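PDB 6OM4: MccB protein from Escherichia coli, which adenylates the N-formylated MccA heptapeptide in microcin C7 biosynthesis, using an E1-like ATP-binding fold to build the phosphoramidate-linked Trojan horse antibiotic. Local coordinates for residues V33-E36 with N37-T41; N59-E62 with K63-S66; F71-N75 with F76-P80. All blocks are in the same frame, centred on the assembly; numbering follows the deposited sequence.

Contact 1. Residues V33-E36 with N37-T41; sequences VLWE and NIIKT
I39 lays its CD1 methyl on the six-membered ring of W35, a CH-pi contact between residues one turn apart (i to i+4) within helix 32-43. The evidence is in the geometry: I39 CD1 stands 3.6 Å from the centroid of that ring and only 11° off its normal, so the methyl sits over the centre of one face and not at the rim. Two torsions bring the groups together. In W35 the indole leaves opposite the backbone N (chi1 176°), and in I39 the CG1 branch lies beside its own backbone N (chi1 -69°), running back down the helix toward the ring.

A second apolar pair repeats the i to i+4 spacing on another side of the helix. L34 CG meets I38 CD1 at 3.9 Å, and the I38 branch that makes the touch also passes over L34 O.

Hydrogen bonds make the third group. Four successive i+4 backbone bonds join the segments: N37 N to V33 O, I38 N to L34 O, I39 N to W35 O and K40 N to E36 O. The shortest is I38 N to L34 O at 2.8 Å. One turn on, N37 O takes two donors: T41 N at 2.9 Å and the side-chain donor T41 OG1, also at 2.9 Å, arriving from opposite faces of the carbonyl plane.

Outside the helix, V29 touches L34, W35 and I38, C68 of helix 62-74 packs on N37, I38 and T41, and W35 NE1 makes a weak hydrogen bond to L19 O.

E36 OE1 and K40 NZ stay 6.4 Å apart, so this turn owes its side-chain cohesion to apolar and CH-pi packing instead of a salt bridge, while the T41 hydroxyl donates to a carbonyl of its own helix.

Contact 2. Residues N59-E62 with K63-S66; sequences NIPE and KDFS
From P61 onward the chain turns into helix 62-74, with P61 at the N-cap position; the contact is a helix start following a short loop. N59 has left helix 51-58 with positive phi, and I60 is extended. Two i+4 bonds then set the first turn. F65 N reaches P61 O at 2.9 Å with an N-H...O angle of 168°, and S66 N reaches E62 O at 2.9 Å.

Two side-chain pairs flank this turn, I60 with F65 and P61 with D64. I60 crosses F65 at about a right angle, its CG1 lying 4.2 Å from F65 CB, while its CD1 comes up to the F65 backbone. The torsion behind this is chi1 62°, which wedges I60 CG1 between its own backbone N and carbonyl carbon. The F65 ring itself leads away from the loop: it packs on A54 and L55 and meets Y51 edge-to-face, joining helix 62-74 to helix 51-58, whereas I60 leans on N37, K40 and T41 of helix 32-43.

In the second pair, the D64 carboxylate reaches obliquely across to the pyrrolidine ring, where D64 OD2 comes to 3.5 Å from P61 CG.

Contact 3. Residues F71-N75 with F76-P80; sequences FLKEN and FFIIP
L72 O receives two backbone donors from the chain that follows it: F77 N at 2.8 Å, the shorter bond, lying close to the direction of the carbonyl though bent at the hydrogen, and I78 N at 3.3 Å, a weak one. F76 N bonds to K73 O at 3.0 Å, its donor standing 68° out of that carbonyl plane. With F76 at positive phi and bonds back into the last turn, this is a Schellman motif closing helix 62-74.

N75, just before the reversal, has both its CB and its amide engaged. Its CB rests over the centre of one face of the F77 ring, 3.5 Å from the centroid and 10° off the normal, a CH-pi contact; the two side chains run side by side with amide and ring planes 25° apart. N75 ND2 donates to F71 O at 2.9 Å, the bond tilted from both the amide and the carbonyl plane; it restricts the amide's rotation, and the same nitrogen lies above the F71 ring.

Apolar side chains complete the contact. L72 CD2 approaches the edge of the F77 ring and lies 3.8 Å from F77 CB, the side chains crossing at about a right angle. With CG1 turned inward over its own main chain, I78 points that branch at the helix: CG1 meets L72 CB, and CD1 beyond it lies 3.7 Å from K73 CG, on the aliphatic part of that lysine.

The turn thus passes helix 62-74 into edge strand 78-80, where I79 pairs by backbone bonds with I4 of strand 2-5. L72 reaches I38, T41 and A42 of helix 32-43, F71 touches Q27 and V29 of strand 27-29, and I78 packs on L5.

Overall arrangement
Following the chain from the N terminus, contact 1 comes first, within helix 32-43, and closes no loop beyond its own turns. After helix 51-58, contact 2 starts helix 62-74, and contact 3 ends that same helix and leads into strand 78-80. The three are in series, with none nested or crossing. Contacts 2 and 3 do not touch, their nearest atoms being about 5 Å apart, but helix 32-43 meets both: T41 CG2 packs on F65 CE1 near one end and on L72 CD1 farther along. Together they tie helices 32-43, 51-58 and 62-74 to the small three-stranded sheets of this N-terminal part, away from the nucleotide and zinc sites.

Contact 1. Residues V33-E36 with N37-T41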
loop_
_atom_site.group_PDB
_atom_site.type_symbol
_atom_site.label_atom_id
_atom_site.label_comp_id
_atom_site.label_asym_id
_atom_site.label_seq_id
_atom_site.Cartn_x
_atom_site.Cartn_y
_atom_site.Cartn_z
ATOM N N VAL A 33 36.288 10.239 -10.154
ATOM C CA VAL A 33 36.341 11.635 -10.492
ATOM C C VAL A 33 34.927 12.181 -10.689
ATOM O O VAL A 33 34.640 13.317 -10.296
ATOM C CB VAL A 33 37.201 11.839 -11.744
ATOM C CG1 VAL A 33 37.137 13.250 -12.281
ATOM C CG2 VAL A 33 38.627 11.444 -11.438
ATOM N N LEU A 34 34.089 11.389 -11.359
ATOM C CA LEU A 34 32.705 11.716 -11.587
ATOM C C LEU A 34 31.966 11.796 -10.245
ATOM O O LEU A 34 31.209 12.742 -10.025
ATOM C CB LEU A 34 32.073 10.685 -12.531
ATOM C CG LEU A 34 30.584 10.874 -12.793
ATOM C CD1 LEU A 34 30.297 12.271 -13.322
ATOM C CD2 LEU A 34 30.044 9.807 -13.749
ATOM N N TRP A 35 32.196 10.818 -9.361
ATOM C CA TRP A 35 31.539 10.817 -8.015
ATOM C C TRP A 35 31.870 12.117 -7.259
ATOM O O TRP A 35 30.989 12.760 -6.670
ATOM C CB TRP A 35 31.968 9.545 -7.249
ATOM C CG TRP A 35 31.456 9.439 -5.844
ATOM C CD1 TRP A 35 30.184 9.154 -5.428
ATOM C CD2 TRP A 35 32.242 9.605 -4.664
ATOM N NE1 TRP A 35 30.132 9.145 -4.061
ATOM C CE2 TRP A 35 31.384 9.388 -3.567
ATOM C CE3 TRP A 35 33.586 9.919 -4.429
ATOM C CZ2 TRP A 35 31.849 9.454 -2.257
ATOM C CZ3 TRP A 35 34.049 9.961 -3.133
ATOM C CH2 TRP A 35 33.175 9.760 -2.064
ATOM N N GLU A 36 33.135 12.539 -7.311
ATOM C CA GLU A 36 33.595 13.758 -6.632
ATOM C C GLU A 36 32.879 14.960 -7.238
ATOM O O GLU A 36 32.478 15.876 -6.523
ATOM C CB GLU A 36 35.126 13.866 -6.730
ATOM C CG GLU A 36 35.841 12.799 -5.914
ATOM C CD GLU A 36 37.371 12.828 -6.004
ATOM O OE1 GLU A 36 37.887 13.612 -6.848
ATOM O OE2 GLU A 36 38.054 12.026 -5.273
ATOM N N ASN A 37 32.745 14.980 -8.563
ATOM C CA ASN A 37 32.085 16.096 -9.230
ATOM C C ASN A 37 30.577 16.113 -8.939
ATOM O O ASN A 37 29.972 17.190 -8.832
ATOM C CB ASN A 37 32.342 16.100 -10.735
ATOM C CG ASN A 37 33.712 16.650 -11.101
ATOM O OD1 ASN A 37 34.375 17.362 -10.304
ATOM N ND2 ASN A 37 34.132 16.337 -12.308
ATOM N N ILE A 38 29.947 14.937 -8.818
ATOM C CA ILE A 38 28.533 14.901 -8.433
ATOM C C ILE A 38 28.370 15.532 -7.044
ATOM O O ILE A 38 27.415 16.258 -6.770
ATOM C CB ILE A 38 27.993 13.459 -8.469
ATOM C CG1 ILE A 38 28.003 12.887 -9.898
ATOM C CG2 ILE A 38 26.623 13.400 -7.808
ATOM C CD1 ILE A 38 27.868 11.363 -9.977
ATOM N N ILE A 39 29.291 15.201 -6.140
ATOM C CA ILE A 39 29.243 15.771 -4.742
ATOM C C ILE A 39 29.352 17.289 -4.808
ATOM O O ILE A 39 28.570 17.988 -4.160
ATOM C CB ILE A 39 30.337 15.180 -3.850
ATOM C CG1 ILE A 39 30.076 13.704 -3.553
ATOM C CG2 ILE A 39 30.476 15.984 -2.561
ATOM C CD1 ILE A 39 31.282 12.934 -3.096
ATOM N N LYS A 40 30.314 17.804 -5.596
ATOM C CA LYS A 40 30.514 19.260 -5.691
ATOM C C LYS A 40 29.262 19.923 -6.268
ATOM O O LYS A 40 28.853 20.989 -5.800
ATOM C CB LYS A 40 31.736 19.594 -6.560
ATOM C CG LYS A 40 33.090 19.199 -5.980
ATOM C CD LYS A 40 34.194 19.338 -7.045
ATOM C CE LYS A 40 35.581 19.459 -6.462
ATOM N NZ LYS A 40 36.579 19.855 -7.490
ATOM N N THR A 41 28.627 19.284 -7.256
ATOM C CA THR A 41 27.410 19.789 -7.857
ATOM C C THR A 41 26.271 19.794 -6.823
ATOM O O THR A 41 25.579 20.800 -6.645
ATOM C CB THR A 41 27.039 19.004 -9.124
ATOM O OG1 THR A 41 28.136 19.120 -10.036
ATOM C CG2 THR A 41 25.771 19.479 -9.806
#

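Contact 2. Residues N59-E62 with K63-S66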
loop_
_atom_site.group_PDB
_atom_site.type_symbol
_atom_site.label_atom_id
_atom_site.label_comp_id
_atom_site.label_asym_id
_atom_site.label_seq_id
_atom_site.Cartn_x
_atom_site.Cartn_y
_atom_site.Cartn_z
ATOM N N ASN A 59 33.125 25.585 -9.742
ATOM C CA ASN A 59 34.573 25.474 -10.017
ATOM C C ASN A 59 34.911 24.076 -10.564
ATOM O O ASN A 59 35.905 23.444 -10.143
ATOM C CB ASN A 59 35.412 25.815 -8.782
ATOM C CG ASN A 59 35.247 27.270 -8.395
ATOM O OD1 ASN A 59 35.500 28.159 -9.207
ATOM N ND2 ASN A 59 34.761 27.525 -7.193
ATOM N N ILE A 60 34.079 23.613 -11.504
ATOM C CA ILE A 60 34.389 22.500 -12.378
ATOM C C ILE A 60 33.921 22.902 -13.772
ATOM O O ILE A 60 33.093 23.792 -13.915
ATOM C CB ILE A 60 33.755 21.169 -11.916
ATOM C CG1 ILE A 60 32.221 21.226 -11.899
ATOM C CG2 ILE A 60 34.319 20.764 -10.570
ATOM C CD1 ILE A 60 31.497 19.877 -11.569
ATOM N N PRO A 61 34.431 22.263 -14.842
ATOM C CA PRO A 61 33.976 22.579 -16.189
ATOM C C PRO A 61 32.458 22.420 -16.355
ATOM O O PRO A 61 31.822 21.473 -15.783
ATOM C CB PRO A 61 34.711 21.560 -17.066
ATOM C CG PRO A 61 35.923 21.181 -16.254
ATOM C CD PRO A 61 35.467 21.218 -14.809
ATOM N N GLU A 62 31.878 23.326 -17.153
ATOM C CA GLU A 62 30.448 23.340 -17.408
ATOM C C GLU A 62 29.999 22.002 -18.009
ATOM O O GLU A 62 28.889 21.531 -17.666
ATOM C CB GLU A 62 30.042 24.512 -18.300
ATOM C CG GLU A 62 28.541 24.545 -18.571
ATOM C CD GLU A 62 28.013 25.787 -19.265
ATOM O OE1 GLU A 62 28.835 26.666 -19.574
ATOM O OE2 GLU A 62 26.771 25.866 -19.472
ATOM N N LYS A 63 30.833 21.377 -18.858
ATOM C CA LYS A 63 30.497 20.048 -19.418
ATOM C C LYS A 63 30.229 19.041 -18.281
ATOM O O LYS A 63 29.259 18.275 -18.324
ATOM C CB LYS A 63 31.652 19.480 -20.256
ATOM C CG LYS A 63 31.765 19.998 -21.686
ATOM C CD LYS A 63 33.037 19.533 -22.425
ATOM C CE LYS A 63 33.197 20.152 -23.807
ATOM N NZ LYS A 63 33.718 19.185 -24.811
ATOM N N ASP A 64 31.118 19.023 -17.288
ATOM C CA ASP A 64 31.027 18.094 -16.138
ATOM C C ASP A 64 29.824 18.458 -15.256
ATOM O O ASP A 64 29.062 17.595 -14.905
ATOM C CB ASP A 64 32.326 18.042 -15.351
ATOM C CG ASP A 64 33.463 17.497 -16.199
ATOM O OD1 ASP A 64 33.197 16.654 -17.076
ATOM O OD2 ASP A 64 34.572 17.981 -16.050
ATOM N N PHE A 65 29.653 19.751 -14.958
ATOM C CA PHE A 65 28.549 20.217 -14.146
ATOM C C PHE A 65 27.209 19.810 -14.769
ATOM O O PHE A 65 26.294 19.394 -14.076
ATOM C CB PHE A 65 28.625 21.735 -14.008
ATOM C CG PHE A 65 27.491 22.341 -13.235
ATOM C CD1 PHE A 65 27.501 22.285 -11.854
ATOM C CD2 PHE A 65 26.425 22.937 -13.877
ATOM C CE1 PHE A 65 26.478 22.847 -11.112
ATOM C CE2 PHE A 65 25.400 23.482 -13.126
ATOM C CZ PHE A 65 25.417 23.419 -11.752
ATOM N N SER A 66 27.069 19.975 -16.094
ATOM C CA SER A 66 25.845 19.677 -16.802
ATOM C C SER A 66 25.477 18.181 -16.642
ATOM O O SER A 66 24.327 17.821 -16.390
ATOM C CB SER A 66 25.990 20.116 -18.266
ATOM O OG SER A 66 24.897 19.705 -19.049
#

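Contact 3. Residues F71-N75 with F76-P80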
loop_
_atom_site.group_PDB
_atom_site.type_symbol
_atom_site.label_atom_id
_atom_site.label_comp_id
_atom_site.label_asym_id
_atom_site.label_seq_id
_atom_site.Cartn_x
_atom_site.Cartn_y
_atom_site.Cartn_z
ATOM N N PHE A 71 22.270 14.001 -13.832
ATOM C CA PHE A 71 22.328 12.819 -12.994
ATOM C C PHE A 71 21.517 13.024 -11.702
ATOM O O PHE A 71 20.722 12.170 -11.317
ATOM C CB PHE A 71 23.786 12.470 -12.701
ATOM C CG PHE A 71 24.010 11.417 -11.644
ATOM C CD1 PHE A 71 23.951 11.742 -10.296
ATOM C CD2 PHE A 71 24.298 10.115 -12.005
ATOM C CE1 PHE A 71 24.116 10.773 -9.317
ATOM C CE2 PHE A 71 24.511 9.148 -11.030
ATOM C CZ PHE A 71 24.423 9.479 -9.693
ATOM N N LEU A 72 21.760 14.133 -11.007
ATOM C CA LEU A 72 21.026 14.421 -9.762
ATOM C C LEU A 72 19.528 14.605 -10.027
ATOM O O LEU A 72 18.693 14.153 -9.251
ATOM C CB LEU A 72 21.650 15.647 -9.104
ATOM C CG LEU A 72 23.053 15.413 -8.540
ATOM C CD1 LEU A 72 23.727 16.731 -8.179
ATOM C CD2 LEU A 72 22.967 14.554 -7.305
ATOM N N LYS A 73 19.169 15.292 -11.112
ATOM C CA LYS A 73 17.794 15.536 -11.470
ATOM C C LYS A 73 17.041 14.246 -11.809
ATOM O O LYS A 73 15.872 14.082 -11.419
ATOM C CB LYS A 73 17.712 16.425 -12.718
ATOM C CG LYS A 73 17.890 17.916 -12.521
ATOM C CD LYS A 73 17.443 18.669 -13.785
ATOM C CE LYS A 73 16.060 19.264 -13.662
ATOM N NZ LYS A 73 15.133 18.341 -12.974
ATOM N N GLU A 74 17.644 13.378 -12.637
ATOM C CA GLU A 74 16.911 12.218 -13.166
ATOM C C GLU A 74 16.650 11.194 -12.054
ATOM O O GLU A 74 15.803 10.324 -12.218
ATOM C CB GLU A 74 17.656 11.631 -14.366
ATOM C CG GLU A 74 18.881 10.821 -13.986
ATOM C CD GLU A 74 19.751 10.389 -15.157
ATOM O OE1 GLU A 74 19.386 10.692 -16.312
ATOM O OE2 GLU A 74 20.841 9.779 -14.902
ATOM N N ASN A 75 17.371 11.310 -10.937
ATOM C CA ASN A 75 17.127 10.472 -9.760
ATOM C C ASN A 75 16.282 11.199 -8.689
ATOM O O ASN A 75 16.084 10.645 -7.618
ATOM C CB ASN A 75 18.459 9.979 -9.209
ATOM C CG ASN A 75 19.120 8.996 -10.151
ATOM O OD1 ASN A 75 18.640 7.879 -10.317
ATOM N ND2 ASN A 75 20.206 9.404 -10.760
ATOM N N PHE A 76 15.814 12.424 -8.967
ATOM C CA PHE A 76 15.067 13.265 -7.986
ATOM C C PHE A 76 15.897 13.543 -6.729
ATOM O O PHE A 76 15.342 13.860 -5.658
ATOM C CB PHE A 76 13.678 12.674 -7.690
ATOM C CG PHE A 76 12.990 12.235 -8.950
ATOM C CD1 PHE A 76 12.695 13.165 -9.931
ATOM C CD2 PHE A 76 12.717 10.915 -9.172
ATOM C CE1 PHE A 76 12.120 12.765 -11.122
ATOM C CE2 PHE A 76 12.085 10.519 -10.340
ATOM C CZ PHE A 76 11.828 11.446 -11.325
ATOM N N PHE A 77 17.236 13.589 -6.874
ATOM C CA PHE A 77 18.118 13.985 -5.779
ATOM C C PHE A 77 18.106 15.505 -5.601
ATOM O O PHE A 77 18.223 16.020 -4.482
ATOM C CB PHE A 77 19.521 13.454 -6.019
ATOM C CG PHE A 77 19.650 11.951 -6.060
ATOM C CD1 PHE A 77 18.758 11.120 -5.406
ATOM C CD2 PHE A 77 20.745 11.386 -6.684
ATOM C CE1 PHE A 77 18.940 9.746 -5.406
ATOM C CE2 PHE A 77 20.925 10.010 -6.686
ATOM C CZ PHE A 77 20.028 9.192 -6.041
ATOM N N ILE A 78 17.987 16.214 -6.718
ATOM C CA ILE A 78 17.634 17.636 -6.659
ATOM C C ILE A 78 16.214 17.777 -7.206
ATOM O O ILE A 78 15.826 17.075 -8.167
ATOM C CB ILE A 78 18.654 18.556 -7.365
ATOM C CG1 ILE A 78 18.793 18.264 -8.846
ATOM C CG2 ILE A 78 20.016 18.545 -6.660
ATOM C CD1 ILE A 78 19.602 19.309 -9.565
ATOM N N ILE A 79 15.432 18.643 -6.546
ATOM C CA ILE A 79 14.033 18.819 -6.859
ATOM C C ILE A 79 13.742 20.305 -6.945
ATOM O O ILE A 79 14.510 21.129 -6.434
ATOM C CB ILE A 79 13.116 18.153 -5.817
ATOM C CG1 ILE A 79 13.356 18.739 -4.430
ATOM C CG2 ILE A 79 13.286 16.635 -5.879
ATOM C CD1 ILE A 79 12.460 18.179 -3.367
ATOM N N PRO A 80 12.636 20.697 -7.603
ATOM C CA PRO A 80 12.235 22.095 -7.589
ATOM C C PRO A 80 12.123 22.600 -6.148
ATOM O O PRO A 80 11.519 21.944 -5.320
ATOM C CB PRO A 80 10.883 22.086 -8.297
ATOM C CG PRO A 80 11.001 20.926 -9.215
ATOM C CD PRO A 80 11.737 19.878 -8.404
#